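Local coordinates for protein Rik1-associated factor 1 (Schizosaccharomyces pombe, PDB 4O9D) that serves in the Clr4 methyltransferase complex, which ubiquitylates and methylates histone H3 to establish heterochromatin, this chain being the protein's WD-repeat beta-propeller part, at residues Lys179-Gly193 and Asp233-Val246. Sequence-based numbering, arbitrary orientation.
Sequences KGYSASLIEFSNFLG and DEAFTSLYMHPSQV
L185 and L239 form the tight middle of the contact: CD1 of L239 lies 3.6 Å from CB of L185 and 3.7 Å from CG of E187. CD1 of L185 reaches on to the backbone, 3.4 Å from N of S238, and also touches CB of F236. Beyond CG, the bend of E187 at chi2 (-81°) turns the carboxylate to where OE2 takes a weak bond from a water that accepts from N of M241. Strands 182-189 and 235-241 begin successive four-stranded blades of the beta-propeller and run 7.1 Å apart at 20°, joined by side chains and water instead of direct backbone hydrogen bonds. Toward the loops the fit is looser and wetter. CE of M241 rests 3.5 Å from OG of S189, whose hydroxyl bonds Y268 and a water shared with N of F191 and O of Q245. OE1 of Q245 takes a weak, bent bond (123°) from N of exposed L192 and another weak one from a water held by N of N190. At the other end, OD2 of D233 lies at the Y181 ring edge, its hydrogen bond from OH doubtfully short at 2.4 Å; NZ of K179 makes a salt bridge to OD2 from above the carboxylate plane, and OD1 one with K228.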
loop_
_atom_site.group_PDB
_atom_site.type_symbol
_atom_site.label_atom_id
_atom_site.label_comp_id
_atom_site.label_asym_id
_atom_site.label_seq_id
_atom_site.Cartn_x
_atom_site.Cartn_y
_atom_site.Cartn_z
ATOM N N LYS A 179 -25.336 -4.853 -1.498
ATOM C CA LYS A 179 -24.694 -6.124 -1.813
ATOM C C LYS A 179 -23.700 -6.575 -0.740
ATOM O O LYS A 179 -23.082 -7.624 -0.881
ATOM C CB LYS A 179 -24.007 -6.031 -3.181
ATOM C CG LYS A 179 -25.005 -5.909 -4.343
ATOM C CD LYS A 179 -24.292 -5.638 -5.645
ATOM C CE LYS A 179 -25.214 -5.808 -6.834
ATOM N NZ LYS A 179 -24.501 -5.437 -8.085
ATOM N N GLY A 180 -23.564 -5.794 0.327
ATOM C CA GLY A 180 -22.677 -6.143 1.426
ATOM C C GLY A 180 -21.181 -6.088 1.099
ATOM O O GLY A 180 -20.398 -6.760 1.764
ATOM N N TYR A 181 -20.793 -5.282 0.106
ATOM C CA TYR A 181 -19.390 -5.124 -0.268
ATOM C C TYR A 181 -18.557 -4.375 0.773
ATOM O O TYR A 181 -19.074 -3.573 1.550
ATOM C CB TYR A 181 -19.257 -4.394 -1.612
ATOM C CG TYR A 181 -19.737 -5.180 -2.823
ATOM C CD1 TYR A 181 -20.029 -6.538 -2.739
ATOM C CD2 TYR A 181 -19.907 -4.554 -4.045
ATOM C CE1 TYR A 181 -20.459 -7.252 -3.861
ATOM C CE2 TYR A 181 -20.351 -5.249 -5.153
ATOM C CZ TYR A 181 -20.620 -6.599 -5.053
ATOM O OH TYR A 181 -21.063 -7.289 -6.163
ATOM N N SER A 182 -17.259 -4.642 0.777
ATOM C CA SER A 182 -16.335 -3.909 1.645
ATOM C C SER A 182 -15.577 -2.918 0.787
ATOM O O SER A 182 -15.260 -3.226 -0.357
ATOM C CB SER A 182 -15.378 -4.861 2.336
ATOM O OG SER A 182 -16.071 -5.629 3.322
ATOM N N ALA A 183 -15.336 -1.717 1.310
ATOM C CA ALA A 183 -14.481 -0.764 0.627
ATOM C C ALA A 183 -13.064 -1.079 1.074
ATOM O O ALA A 183 -12.730 -0.947 2.269
ATOM C CB ALA A 183 -14.844 0.653 0.983
ATOM N N SER A 184 -12.226 -1.496 0.128
ATOM C CA SER A 184 -10.884 -1.956 0.482
ATOM C C SER A 184 -9.714 -1.250 -0.227
ATOM O O SER A 184 -8.562 -1.499 0.131
ATOM C CB SER A 184 -10.778 -3.468 0.230
ATOM O OG SER A 184 -11.682 -4.182 1.070
ATOM N N LEU A 185 -9.992 -0.415 -1.229
ATOM C CA LEU A 185 -8.941 0.328 -1.944
ATOM C C LEU A 185 -9.382 1.759 -2.102
ATOM O O LEU A 185 -10.571 2.006 -2.296
ATOM C CB LEU A 185 -8.716 -0.261 -3.345
ATOM C CG LEU A 185 -8.459 -1.771 -3.280
ATOM C CD1 LEU A 185 -8.629 -2.406 -4.673
ATOM C CD2 LEU A 185 -7.101 -2.007 -2.706
ATOM N N ILE A 186 -8.451 2.704 -2.104
ATOM C CA ILE A 186 -8.861 4.109 -2.242
ATOM C C ILE A 186 -7.707 4.969 -2.732
ATOM O O ILE A 186 -6.562 4.794 -2.291
ATOM C CB ILE A 186 -9.469 4.624 -0.894
ATOM C CG1 ILE A 186 -10.509 5.740 -1.115
ATOM C CG2 ILE A 186 -8.354 5.080 0.110
ATOM C CD1 ILE A 186 -11.463 5.929 0.094
ATOM N N GLU A 187 -7.992 5.867 -3.678
ATOM C CA GLU A 187 -6.983 6.795 -4.203
ATOM C C GLU A 187 -7.633 8.124 -4.622
ATOM O O GLU A 187 -8.762 8.151 -5.121
ATOM C CB GLU A 187 -6.265 6.214 -5.451
ATOM C CG GLU A 187 -5.637 4.833 -5.296
ATOM C CD GLU A 187 -4.258 4.838 -4.608
ATOM O OE1 GLU A 187 -3.902 3.788 -3.994
ATOM O OE2 GLU A 187 -3.543 5.872 -4.690
ATOM N N PHE A 188 -6.922 9.228 -4.442
ATOM C CA PHE A 188 -7.338 10.475 -5.054
ATOM C C PHE A 188 -6.880 10.588 -6.499
ATOM O O PHE A 188 -5.872 9.996 -6.876
ATOM C CB PHE A 188 -6.753 11.647 -4.272
ATOM C CG PHE A 188 -7.454 11.924 -2.964
ATOM C CD1 PHE A 188 -8.642 12.648 -2.941
ATOM C CD2 PHE A 188 -6.925 11.471 -1.762
ATOM C CE1 PHE A 188 -9.306 12.924 -1.708
ATOM C CE2 PHE A 188 -7.578 11.743 -0.543
ATOM C CZ PHE A 188 -8.765 12.480 -0.535
ATOM N N SER A 189 -7.581 11.398 -7.288
ATOM C CA SER A 189 -7.194 11.607 -8.677
ATOM C C SER A 189 -7.536 13.030 -9.129
ATOM O O SER A 189 -8.658 13.496 -8.896
ATOM C CB SER A 189 -7.912 10.574 -9.554
ATOM O OG SER A 189 -7.612 10.741 -10.927
ATOM N N ASN A 190 -6.584 13.717 -9.765
ATOM C CA ASN A 190 -6.846 15.066 -10.309
ATOM C C ASN A 190 -6.021 15.434 -11.550
ATOM O O ASN A 190 -5.905 16.614 -11.901
ATOM C CB ASN A 190 -6.691 16.179 -9.247
ATOM C CG ASN A 190 -5.265 16.319 -8.714
ATOM O OD1 ASN A 190 -4.285 15.888 -9.340
ATOM N ND2 ASN A 190 -5.146 16.948 -7.546
ATOM N N PHE A 191 -5.463 14.441 -12.222
ATOM C CA PHE A 191 -4.823 14.680 -13.521
ATOM C C PHE A 191 -3.721 15.736 -13.360
ATOM O O PHE A 191 -3.682 16.750 -14.066
ATOM C CB PHE A 191 -5.888 15.087 -14.552
ATOM C CG PHE A 191 -5.383 15.199 -15.969
ATOM C CD1 PHE A 191 -4.470 14.292 -16.477
ATOM C CD2 PHE A 191 -5.847 16.223 -16.803
ATOM C CE1 PHE A 191 -4.004 14.400 -17.800
ATOM C CE2 PHE A 191 -5.393 16.337 -18.128
ATOM C CZ PHE A 191 -4.477 15.421 -18.621
ATOM N N LEU A 192 -2.845 15.461 -12.388
ATOM C CA LEU A 192 -1.708 16.308 -12.033
ATOM C C LEU A 192 -2.130 17.742 -11.769
ATOM O O LEU A 192 -1.492 18.675 -12.246
ATOM C CB LEU A 192 -0.610 16.264 -13.115
ATOM C CG LEU A 192 0.819 16.588 -12.642
ATOM C CD1 LEU A 192 1.262 15.606 -11.554
ATOM C CD2 LEU A 192 1.829 16.550 -13.799
ATOM N N GLY A 193 -3.203 17.923 -11.002
ATOM C CA GLY A 193 -3.631 19.270 -10.625
ATOM C C GLY A 193 -4.389 20.058 -11.693
ATOM O O GLY A 193 -4.787 21.205 -11.458
ATOM N N ASP A 233 -19.046 -7.122 -11.766
ATOM C CA ASP A 233 -18.824 -7.147 -10.313
ATOM C C ASP A 233 -17.766 -8.195 -9.998
ATOM O O ASP A 233 -17.982 -9.389 -10.235
ATOM C CB ASP A 233 -20.116 -7.416 -9.529
ATOM C CG ASP A 233 -20.903 -6.127 -9.226
ATOM O OD1 ASP A 233 -20.804 -5.161 -10.025
ATOM O OD2 ASP A 233 -21.601 -6.078 -8.182
ATOM N N GLU A 234 -16.613 -7.716 -9.518
ATOM C CA GLU A 234 -15.398 -8.508 -9.339
ATOM C C GLU A 234 -14.692 -7.901 -8.116
ATOM O O GLU A 234 -14.888 -6.723 -7.808
ATOM C CB GLU A 234 -14.478 -8.400 -10.573
ATOM C CG GLU A 234 -15.142 -8.850 -11.898
ATOM C CD GLU A 234 -14.362 -8.451 -13.156
ATOM O OE1 GLU A 234 -13.385 -7.659 -13.090
ATOM O OE2 GLU A 234 -14.756 -8.928 -14.230
ATOM N N ALA A 235 -13.890 -8.701 -7.429
ATOM C CA ALA A 235 -13.206 -8.263 -6.210
ATOM C C ALA A 235 -11.915 -7.548 -6.582
ATOM O O ALA A 235 -10.939 -8.180 -7.013
ATOM C CB ALA A 235 -12.905 -9.454 -5.313
ATOM N N PHE A 236 -11.897 -6.241 -6.386
ATOM C CA PHE A 236 -10.722 -5.459 -6.700
ATOM C C PHE A 236 -9.684 -5.572 -5.598
ATOM O O PHE A 236 -10.006 -5.524 -4.412
ATOM C CB PHE A 236 -11.098 -4.015 -7.015
ATOM C CG PHE A 236 -11.688 -3.874 -8.379
ATOM C CD1 PHE A 236 -12.995 -4.265 -8.623
ATOM C CD2 PHE A 236 -10.922 -3.423 -9.433
ATOM C CE1 PHE A 236 -13.521 -4.198 -9.899
ATOM C CE2 PHE A 236 -11.448 -3.354 -10.707
ATOM C CZ PHE A 236 -12.733 -3.737 -10.945
ATOM N N THR A 237 -8.438 -5.746 -6.033
ATOM C CA THR A 237 -7.337 -6.094 -5.166
ATOM C C THR A 237 -6.256 -5.023 -5.134
ATOM O O THR A 237 -5.503 -4.952 -4.183
ATOM C CB THR A 237 -6.673 -7.444 -5.587
ATOM O OG1 THR A 237 -6.189 -7.377 -6.946
ATOM C CG2 THR A 237 -7.662 -8.607 -5.460
ATOM N N SER A 238 -6.170 -4.176 -6.154
ATOM C CA SER A 238 -5.062 -3.243 -6.171
ATOM C C SER A 238 -5.314 -2.065 -7.124
ATOM O O SER A 238 -5.917 -2.243 -8.159
ATOM C CB SER A 238 -3.808 -4.028 -6.600
ATOM O OG SER A 238 -2.796 -3.179 -7.049
ATOM N N LEU A 239 -4.836 -0.879 -6.752
ATOM C CA LEU A 239 -5.012 0.360 -7.522
ATOM C C LEU A 239 -3.668 1.027 -7.582
ATOM O O LEU A 239 -2.977 1.129 -6.548
ATOM C CB LEU A 239 -5.963 1.344 -6.792
ATOM C CG LEU A 239 -7.435 1.031 -6.586
ATOM C CD1 LEU A 239 -8.153 2.258 -5.908
ATOM C CD2 LEU A 239 -8.136 0.723 -7.883
ATOM N N TYR A 240 -3.274 1.479 -8.767
ATOM C CA TYR A 240 -1.972 2.114 -8.899
ATOM C C TYR A 240 -2.070 3.280 -9.875
ATOM O O TYR A 240 -2.460 3.080 -11.016
ATOM C CB TYR A 240 -0.928 1.091 -9.377
ATOM C CG TYR A 240 0.450 1.644 -9.560
ATOM C CD1 TYR A 240 0.776 2.395 -10.690
ATOM C CD2 TYR A 240 1.448 1.400 -8.622
ATOM C CE1 TYR A 240 2.069 2.883 -10.883
ATOM C CE2 TYR A 240 2.761 1.886 -8.814
ATOM C CZ TYR A 240 3.051 2.633 -9.943
ATOM O OH TYR A 240 4.314 3.152 -10.121
ATOM N N MET A 241 -1.709 4.479 -9.416
ATOM C CA MET A 241 -1.769 5.696 -10.239
ATOM C C MET A 241 -0.383 5.996 -10.872
ATOM O O MET A 241 0.643 6.038 -10.174
ATOM C CB MET A 241 -2.234 6.889 -9.372
ATOM C CG MET A 241 -2.260 8.237 -10.108
ATOM S SD MET A 241 -3.640 8.354 -11.300
ATOM C CE MET A 241 -5.049 8.454 -10.179
ATOM N N HIS A 242 -0.339 6.188 -12.189
ATOM C CA HIS A 242 0.915 6.585 -12.823
ATOM C C HIS A 242 1.395 7.924 -12.250
ATOM O O HIS A 242 0.580 8.806 -11.919
ATOM C CB HIS A 242 0.788 6.631 -14.343
ATOM C CG HIS A 242 2.101 6.661 -15.045
ATOM N ND1 HIS A 242 2.659 7.822 -15.533
ATOM C CD2 HIS A 242 2.983 5.673 -15.327
ATOM C CE1 HIS A 242 3.829 7.550 -16.085
ATOM N NE2 HIS A 242 4.042 6.253 -15.984
ATOM N N PRO A 243 2.720 8.079 -12.102
ATOM C CA PRO A 243 3.311 9.312 -11.549
ATOM C C PRO A 243 2.931 10.568 -12.357
ATOM O O PRO A 243 3.026 11.673 -11.847
ATOM C CB PRO A 243 4.834 9.077 -11.690
ATOM C CG PRO A 243 5.002 7.612 -11.782
ATOM C CD PRO A 243 3.756 7.084 -12.456
ATOM N N SER A 244 2.541 10.393 -13.613
ATOM C CA SER A 244 2.097 11.520 -14.440
ATOM C C SER A 244 0.625 11.821 -14.186
ATOM O O SER A 244 0.097 12.829 -14.653
ATOM C CB SER A 244 2.258 11.192 -15.910
ATOM O OG SER A 244 1.245 10.272 -16.293
ATOM N N GLN A 245 -0.021 10.919 -13.451
ATOM C CA GLN A 245 -1.444 10.993 -13.135
ATOM C C GLN A 245 -2.356 11.074 -14.380
ATOM O O GLN A 245 -3.488 11.526 -14.288
ATOM C CB GLN A 245 -1.687 12.153 -12.156
ATOM C CG GLN A 245 -0.707 12.118 -10.920
ATOM C CD GLN A 245 -0.894 13.287 -9.941
ATOM O OE1 GLN A 245 -1.784 14.117 -10.102
ATOM N NE2 GLN A 245 -0.046 13.344 -8.913
ATOM N N VAL A 246 -1.878 10.611 -15.534
ATOM C CA VAL A 246 -2.730 10.549 -16.732
ATOM C C VAL A 246 -3.637 9.315 -16.714
ATOM O O VAL A 246 -4.625 9.229 -17.455
ATOM C CB VAL A 246 -1.883 10.562 -18.053
ATOM C CG1 VAL A 246 -0.926 11.774 -18.073
ATOM C CG2 VAL A 246 -1.102 9.259 -18.210
HETATM O O HOH W 1 -1.233 4.812 -6.629
HETATM O O HOH W 2 -5.072 11.459 -11.695
HETATM O O HOH W 3 -3.918 12.815 -9.326
#